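Local atomic coordinates of structure-specific endonuclease subunit slx4 (Schizosaccharomyces pombe, PDB entry 4ZDT), a protein that serves as the regulatory subunit of the Slx1-Slx4 structure-specific endonuclease, which cuts branched DNA structures arising during DNA repair and recombination. Residues B[5-16]-B[48-58]. Numbering follows the deposited sequence.
Sequences VTQTHRAISQVV and LNVSLDLIKSW
Trp58 lies against helix 5-16 as a knob in a hole formed by His9, Ile12, Ser13 and Val16, joining the first and last helices of the all-helical C-terminal domain of Slx4. With CG anti to the backbone N (chi1 179°), its indole extends away from its own helix and across the first. Ile12 covers one face: CG2 stands almost over the centre of the six-membered ring, 3.6 Å from its centroid, a well-aimed CH-pi contact. At the indole edge, NE1 donates to Ser13 OG (2.8 Å, N-H...O angle 157°), with the oxygen practically in the ring plane. The same hydroxyl is hydrogen-bonded to the carbonyl of Cys45 in the Slx1 chain, and Val47 of that chain packs on both Ser13 and Trp58, so the helix pair forms part of the heterodimer interface. An alanine in place of Trp58 would probably open a gap beneath Ile12 and deprive Ser13 OG of its indole donor. His9 and Trp58 form an offset edge-to-face pair, their planes at 63°, with the indole edge directed at the imidazole face; Val5 CG1 lies over the rim of the opposite face of the imidazole. Farther along, the 48-51 connection brings Leu48 against helix 5-16, where its CD2 touches both Ile12 CA and Val15 CG2, the latter at 3.8 Å. Thr8 turns its methyl rather than its hydroxyl to the partner: CG2, anti to the backbone N, meets Leu54 CD1 at 3.5 Å, the two side chains crossing nearly at right angles. Beside Leu54, the imidazole edge reaches the last helix, and His9 NE2 shares a hydrogen bond of 2.9 Å with Ser57 OG, which lies near the ring plane.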
ATOM      1  N   VAL B   5       2.741  21.314   5.212  1.00 39.81           N
ATOM      2  CA  VAL B   5       2.944  20.508   4.002  1.00 38.09           C
ATOM      3  C   VAL B   5       2.509  19.052   4.241  1.00 37.14           C
ATOM      4  O   VAL B   5       1.867  18.428   3.385  1.00 35.79           O
ATOM      5  CB  VAL B   5       4.410  20.567   3.485  1.00 38.14           C
ATOM      6  CG1 VAL B   5       4.621  19.583   2.347  1.00 37.74           C
ATOM      7  CG2 VAL B   5       4.763  21.974   3.024  1.00 37.84           C
ATOM      8  N   THR B   6       2.850  18.513   5.408  1.00 36.42           N
ATOM      9  CA  THR B   6       2.469  17.131   5.723  1.00 36.24           C
ATOM     10  C   THR B   6       0.942  16.914   5.776  1.00 35.33           C
ATOM     11  O   THR B   6       0.469  15.804   5.541  1.00 34.49           O
ATOM     12  CB  THR B   6       3.162  16.593   7.001  1.00 36.61           C
ATOM     13  OG1 THR B   6       2.622  17.245   8.148  1.00 39.76           O
ATOM     14  CG2 THR B   6       4.664  16.824   6.944  1.00 35.54           C
ATOM     15  N   GLN B   7       0.169  17.966   6.055  1.00 34.87           N
ATOM     16  CA  GLN B   7      -1.312  17.853   5.987  1.00 34.15           C
ATOM     17  C   GLN B   7      -1.784  17.572   4.555  1.00 32.76           C
ATOM     18  O   GLN B   7      -2.730  16.824   4.350  1.00 31.94           O
ATOM     19  CB  GLN B   7      -2.015  19.112   6.517  1.00 34.96           C
ATOM     20  CG  GLN B   7      -1.655  19.520   7.947  0.80 36.58           C
ATOM     21  CD  GLN B   7      -2.074  20.967   8.276  0.50 38.53           C
ATOM     22  OE1 GLN B   7      -2.860  21.594   7.549  1.00 40.55           O
ATOM     23  NE2 GLN B   7      -1.555  21.490   9.382  0.30 38.57           N
ATOM     24  N   THR B   8      -1.135  18.190   3.553  1.00 31.42           N
ATOM     25  CA  THR B   8      -1.487  17.879   2.168  1.00 30.60           C
ATOM     26  C   THR B   8      -0.967  16.491   1.751  1.00 28.86           C
ATOM     27  O   THR B   8      -1.646  15.739   1.030  1.00 28.50           O
ATOM     28  CB  THR B   8      -0.992  18.949   1.166  1.00 30.50           C
ATOM     29  OG1 THR B   8      -1.463  20.236   1.579  1.00 34.02           O
ATOM     30  CG2 THR B   8      -1.594  18.669  -0.166  1.00 32.33           C
ATOM     31  N   HIS B   9       0.212  16.130   2.246  1.00 27.28           N
ATOM     32  CA  HIS B   9       0.765  14.803   1.993  1.00 26.59           C
ATOM     33  C   HIS B   9      -0.129  13.705   2.588  1.00 26.31           C
ATOM     34  O   HIS B   9      -0.214  12.601   2.050  1.00 25.94           O
ATOM     35  CB  HIS B   9       2.181  14.696   2.560  1.00 26.92           C
ATOM     36  CG  HIS B   9       3.227  15.333   1.699  1.00 27.10           C
ATOM     37  ND1 HIS B   9       4.529  15.509   2.117  1.00 28.32           N
ATOM     38  CD2 HIS B   9       3.163  15.837   0.445  1.00 26.91           C
ATOM     39  CE1 HIS B   9       5.222  16.094   1.156  1.00 26.03           C
ATOM     40  NE2 HIS B   9       4.416  16.304   0.130  1.00 28.85           N
ATOM     41  N   ARG B  10      -0.787  14.022   3.699  1.00 26.01           N
ATOM     42  CA  ARG B  10      -1.668  13.083   4.387  1.00 27.03           C
ATOM     43  C   ARG B  10      -2.939  12.830   3.570  1.00 26.22           C
ATOM     44  O   ARG B  10      -3.400  11.693   3.468  1.00 26.18           O
ATOM     45  CB  ARG B  10      -2.008  13.610   5.789  1.00 26.92           C
ATOM     46  CG  ARG B  10      -2.795  12.622   6.671  1.00 31.35           C
ATOM     47  CD  ARG B  10      -3.074  13.240   8.045  1.00 36.65           C
ATOM     48  NE  ARG B  10      -3.659  12.298   9.002  1.00 41.71           N
ATOM     49  CZ  ARG B  10      -4.927  11.887   8.992  1.00 44.69           C
ATOM     50  NH1 ARG B  10      -5.775  12.298   8.052  1.00 46.43           N
ATOM     51  NH2 ARG B  10      -5.349  11.048   9.924  1.00 46.51           N
ATOM     52  N   ALA B  11      -3.475  13.901   2.971  1.00 25.66           N
ATOM     53  CA  ALA B  11      -4.618  13.814   2.077  1.00 25.15           C
ATOM     54  C   ALA B  11      -4.359  12.907   0.870  1.00 24.93           C
ATOM     55  O   ALA B  11      -5.256  12.151   0.466  1.00 23.97           O
ATOM     56  CB  ALA B  11      -5.057  15.212   1.617  1.00 25.78           C
ATOM     57  N   ILE B  12      -3.148  12.955   0.297  1.00 23.55           N
ATOM     58  CA  ILE B  12      -2.822  12.055  -0.823  1.00 22.64           C
ATOM     59  C   ILE B  12      -2.870  10.596  -0.321  1.00 22.59           C
ATOM     60  O   ILE B  12      -3.495   9.733  -0.959  1.00 22.42           O
ATOM     61  CB  ILE B  12      -1.446  12.368  -1.487  1.00 23.30           C
ATOM     62  CG1 ILE B  12      -1.400  13.810  -2.050  1.00 21.66           C
ATOM     63  CG2 ILE B  12      -1.122  11.354  -2.605  1.00 21.17           C
ATOM     64  CD1 ILE B  12       0.041  14.333  -2.287  1.00 25.95           C
ATOM     65  N   SER B  13      -2.236  10.337   0.831  1.00 22.80           N
ATOM     66  CA  SER B  13      -2.241   8.995   1.412  1.00 22.90           C
ATOM     67  C   SER B  13      -3.671   8.512   1.667  1.00 23.32           C
ATOM     68  O   SER B  13      -4.000   7.351   1.369  1.00 23.07           O
ATOM     69  CB  SER B  13      -1.412   8.939   2.696  1.00 23.17           C
ATOM     70  OG  SER B  13      -0.047   9.298   2.438  1.00 22.60           O
ATOM     71  N   GLN B  14      -4.510   9.398   2.215  1.00 23.38           N
ATOM     72  CA  GLN B  14      -5.899   9.057   2.499  1.00 24.13           C
ATOM     73  C   GLN B  14      -6.666   8.690   1.250  1.00 23.62           C
ATOM     74  O   GLN B  14      -7.446   7.739   1.275  1.00 24.86           O
ATOM     75  CB  GLN B  14      -6.627  10.149   3.302  1.00 24.14           C
ATOM     76  CG  GLN B  14      -6.083  10.340   4.712  1.00 27.58           C
ATOM     77  CD  GLN B  14      -6.142   9.071   5.549  1.00 32.66           C
ATOM     78  OE1 GLN B  14      -7.220   8.510   5.781  1.00 36.00           O
ATOM     79  NE2 GLN B  14      -4.990   8.615   6.010  1.00 31.48           N
ATOM     80  N   VAL B  15      -6.440   9.398   0.144  1.00 22.79           N
ATOM     81  CA  VAL B  15      -7.118   9.047  -1.097  1.00 22.85           C
ATOM     82  C   VAL B  15      -6.685   7.669  -1.630  1.00 22.96           C
ATOM     83  O   VAL B  15      -7.521   6.840  -2.065  1.00 22.59           O
ATOM     84  CB  VAL B  15      -6.916  10.118  -2.195  1.00 23.80           C
ATOM     85  CG1 VAL B  15      -7.506   9.633  -3.481  1.00 23.75           C
ATOM     86  CG2 VAL B  15      -7.582  11.460  -1.777  1.00 23.74           C
ATOM     87  N   VAL B  16      -5.374   7.433  -1.612  1.00 21.89           N
ATOM     88  CA  VAL B  16      -4.818   6.154  -2.037  1.00 21.95           C
ATOM     89  C   VAL B  16      -5.451   4.994  -1.266  1.00 22.33           C
ATOM     90  O   VAL B  16      -5.819   3.980  -1.868  1.00 24.11           O
ATOM     91  CB  VAL B  16      -3.266   6.147  -1.870  1.00 21.93           C
ATOM     92  CG1 VAL B  16      -2.684   4.732  -2.069  1.00 21.30           C
ATOM     93  CG2 VAL B  16      -2.648   7.129  -2.868  1.00 20.28           C
ATOM     94  N   LEU B  48      -9.327  15.478  -5.408  1.00 31.81           N
ATOM     95  CA  LEU B  48      -8.072  15.940  -4.781  1.00 29.75           C
ATOM     96  C   LEU B  48      -7.141  16.626  -5.774  1.00 28.59           C
ATOM     97  O   LEU B  48      -6.505  15.962  -6.593  1.00 28.77           O
ATOM     98  CB  LEU B  48      -7.324  14.794  -4.066  1.00 29.49           C
ATOM     99  CG  LEU B  48      -6.092  15.263  -3.251  1.00 28.01           C
ATOM    100  CD1 LEU B  48      -6.536  15.968  -1.997  1.00 27.70           C
ATOM    101  CD2 LEU B  48      -5.159  14.122  -2.884  1.00 25.83           C
ATOM    102  N   ASN B  49      -7.049  17.956  -5.683  1.00 27.56           N
ATOM    103  CA  ASN B  49      -6.153  18.742  -6.570  1.00 26.65           C
ATOM    104  C   ASN B  49      -4.814  19.000  -5.898  1.00 26.19           C
ATOM    105  O   ASN B  49      -4.755  19.743  -4.908  1.00 25.86           O
ATOM    106  CB  ASN B  49      -6.773  20.099  -6.936  1.00 26.19           C
ATOM    107  CG  ASN B  49      -8.196  19.977  -7.466  1.00 27.37           C
ATOM    108  OD1 ASN B  49      -9.135  20.618  -6.944  1.00 28.62           O
ATOM    109  ND2 ASN B  49      -8.359  19.186  -8.506  1.00 25.51           N
ATOM    110  N   VAL B  50      -3.758  18.407  -6.453  1.00 25.51           N
ATOM    111  CA  VAL B  50      -2.387  18.600  -5.978  1.00 25.52           C
ATOM    112  C   VAL B  50      -1.429  18.753  -7.149  1.00 25.86           C
ATOM    113  O   VAL B  50      -1.686  18.248  -8.253  1.00 26.24           O
ATOM    114  CB  VAL B  50      -1.914  17.445  -5.070  1.00 25.16           C
ATOM    115  CG1 VAL B  50      -2.761  17.394  -3.803  1.00 23.85           C
ATOM    116  CG2 VAL B  50      -1.972  16.092  -5.819  1.00 24.65           C
ATOM    117  N   SER B  51      -0.319  19.435  -6.889  1.00 25.93           N
ATOM    118  CA  SER B  51       0.698  19.710  -7.891  1.00 26.26           C
ATOM    119  C   SER B  51       1.588  18.505  -8.094  1.00 26.51           C
ATOM    120  O   SER B  51       1.651  17.617  -7.240  1.00 26.54           O
ATOM    121  CB  SER B  51       1.566  20.886  -7.414  1.00 25.93           C
ATOM    122  OG  SER B  51       2.249  20.524  -6.211  1.00 26.30           O
ATOM    123  N   LEU B  52       2.296  18.485  -9.219  1.00 27.00           N
ATOM    124  CA  LEU B  52       3.336  17.486  -9.460  1.00 27.55           C
ATOM    125  C   LEU B  52       4.464  17.540  -8.437  1.00 27.43           C
ATOM    126  O   LEU B  52       5.002  16.496  -8.060  1.00 26.88           O
ATOM    127  CB  LEU B  52       3.893  17.607 -10.889  1.00 28.19           C
ATOM    128  CG  LEU B  52       2.943  17.215 -12.028  1.00 30.24           C
ATOM    129  CD1 LEU B  52       3.685  17.249 -13.379  1.00 32.60           C
ATOM    130  CD2 LEU B  52       2.331  15.836 -11.783  1.00 31.16           C
ATOM    131  N   ASP B  53       4.818  18.743  -7.968  1.00 26.98           N
ATOM    132  CA  ASP B  53       5.821  18.867  -6.900  1.00 26.61           C
ATOM    133  C   ASP B  53       5.375  18.203  -5.600  1.00 26.48           C
ATOM    134  O   ASP B  53       6.170  17.531  -4.927  1.00 26.10           O
ATOM    135  CB  ASP B  53       6.181  20.336  -6.627  1.00 27.30           C
ATOM    136  CG  ASP B  53       7.083  20.942  -7.711  1.00 28.99           C
ATOM    137  OD1 ASP B  53       7.623  20.192  -8.550  1.00 30.21           O
ATOM    138  OD2 ASP B  53       7.242  22.174  -7.723  1.00 29.10           O
ATOM    139  N   LEU B  54       4.102  18.374  -5.259  1.00 24.91           N
ATOM    140  CA  LEU B  54       3.541  17.753  -4.064  1.00 25.47           C
ATOM    141  C   LEU B  54       3.533  16.233  -4.191  1.00 25.46           C
ATOM    142  O   LEU B  54       3.745  15.518  -3.212  1.00 24.60           O
ATOM    143  CB  LEU B  54       2.123  18.268  -3.810  1.00 25.65           C
ATOM    144  CG  LEU B  54       1.999  19.495  -2.903  1.00 28.81           C
ATOM    145  CD1 LEU B  54       0.538  19.860  -2.689  1.00 28.56           C
ATOM    146  CD2 LEU B  54       2.695  19.251  -1.573  1.00 29.17           C
ATOM    147  N   ILE B  55       3.288  15.745  -5.404  1.00 25.50           N
ATOM    148  CA  ILE B  55       3.260  14.300  -5.664  1.00 25.62           C
ATOM    149  C   ILE B  55       4.662  13.718  -5.589  1.00 25.98           C
ATOM    150  O   ILE B  55       4.888  12.735  -4.899  1.00 26.44           O
ATOM    151  CB  ILE B  55       2.576  13.962  -7.012  1.00 25.56           C
ATOM    152  CG1 ILE B  55       1.079  14.237  -6.900  1.00 24.47           C
ATOM    153  CG2 ILE B  55       2.819  12.481  -7.395  1.00 24.68           C
ATOM    154  CD1 ILE B  55       0.365  14.352  -8.249  1.00 26.22           C
ATOM    155  N   LYS B  56       5.614  14.360  -6.264  1.00 26.82           N
ATOM    156  CA  LYS B  56       7.005  13.913  -6.232  1.00 27.02           C
ATOM    157  C   LYS B  56       7.556  13.870  -4.811  1.00 26.88           C
ATOM    158  O   LYS B  56       8.227  12.893  -4.441  1.00 26.48           O
ATOM    159  CB  LYS B  56       7.883  14.764  -7.159  1.00 27.58           C
ATOM    160  CG  LYS B  56       7.483  14.640  -8.625  1.00 29.61           C
ATOM    161  CD  LYS B  56       8.177  15.669  -9.514  1.00 32.68           C
ATOM    162  CE  LYS B  56       7.791  15.436 -10.975  1.00 35.97           C
ATOM    163  NZ  LYS B  56       8.379  16.470 -11.886  1.00 39.19           N
ATOM    164  N   SER B  57       7.272  14.905  -4.013  1.00 26.39           N
ATOM    165  CA  SER B  57       7.778  14.959  -2.636  1.00 26.09           C
ATOM    166  C   SER B  57       7.098  13.922  -1.758  1.00 26.04           C
ATOM    167  O   SER B  57       7.731  13.335  -0.885  1.00 25.19           O
ATOM    168  CB  SER B  57       7.672  16.366  -2.007  1.00 27.33           C
ATOM    169  OG  SER B  57       6.330  16.833  -1.935  1.00 27.01           O
ATOM    170  N   TRP B  58       5.806  13.700  -2.001  1.00 25.47           N
ATOM    171  CA  TRP B  58       5.051  12.662  -1.311  1.00 25.43           C
ATOM    172  C   TRP B  58       5.664  11.295  -1.627  1.00 25.95           C
ATOM    173  O   TRP B  58       5.983  10.542  -0.712  1.00 26.03           O
ATOM    174  CB  TRP B  58       3.564  12.729  -1.710  1.00 24.87           C
ATOM    175  CG  TRP B  58       2.705  11.695  -1.063  1.00 23.04           C
ATOM    176  CD1 TRP B  58       2.154  11.729   0.190  1.00 22.97           C
ATOM    177  CD2 TRP B  58       2.290  10.461  -1.652  1.00 23.20           C
ATOM    178  NE1 TRP B  58       1.429  10.574   0.418  1.00 23.00           N
ATOM    179  CE2 TRP B  58       1.497   9.787  -0.704  1.00 22.87           C
ATOM    180  CE3 TRP B  58       2.506   9.866  -2.904  1.00 23.58           C
ATOM    181  CZ2 TRP B  58       0.916   8.529  -0.961  1.00 24.04           C
ATOM    182  CZ3 TRP B  58       1.921   8.628  -3.164  1.00 25.01           C
ATOM    183  CH2 TRP B  58       1.133   7.979  -2.191  1.00 24.54           C
TER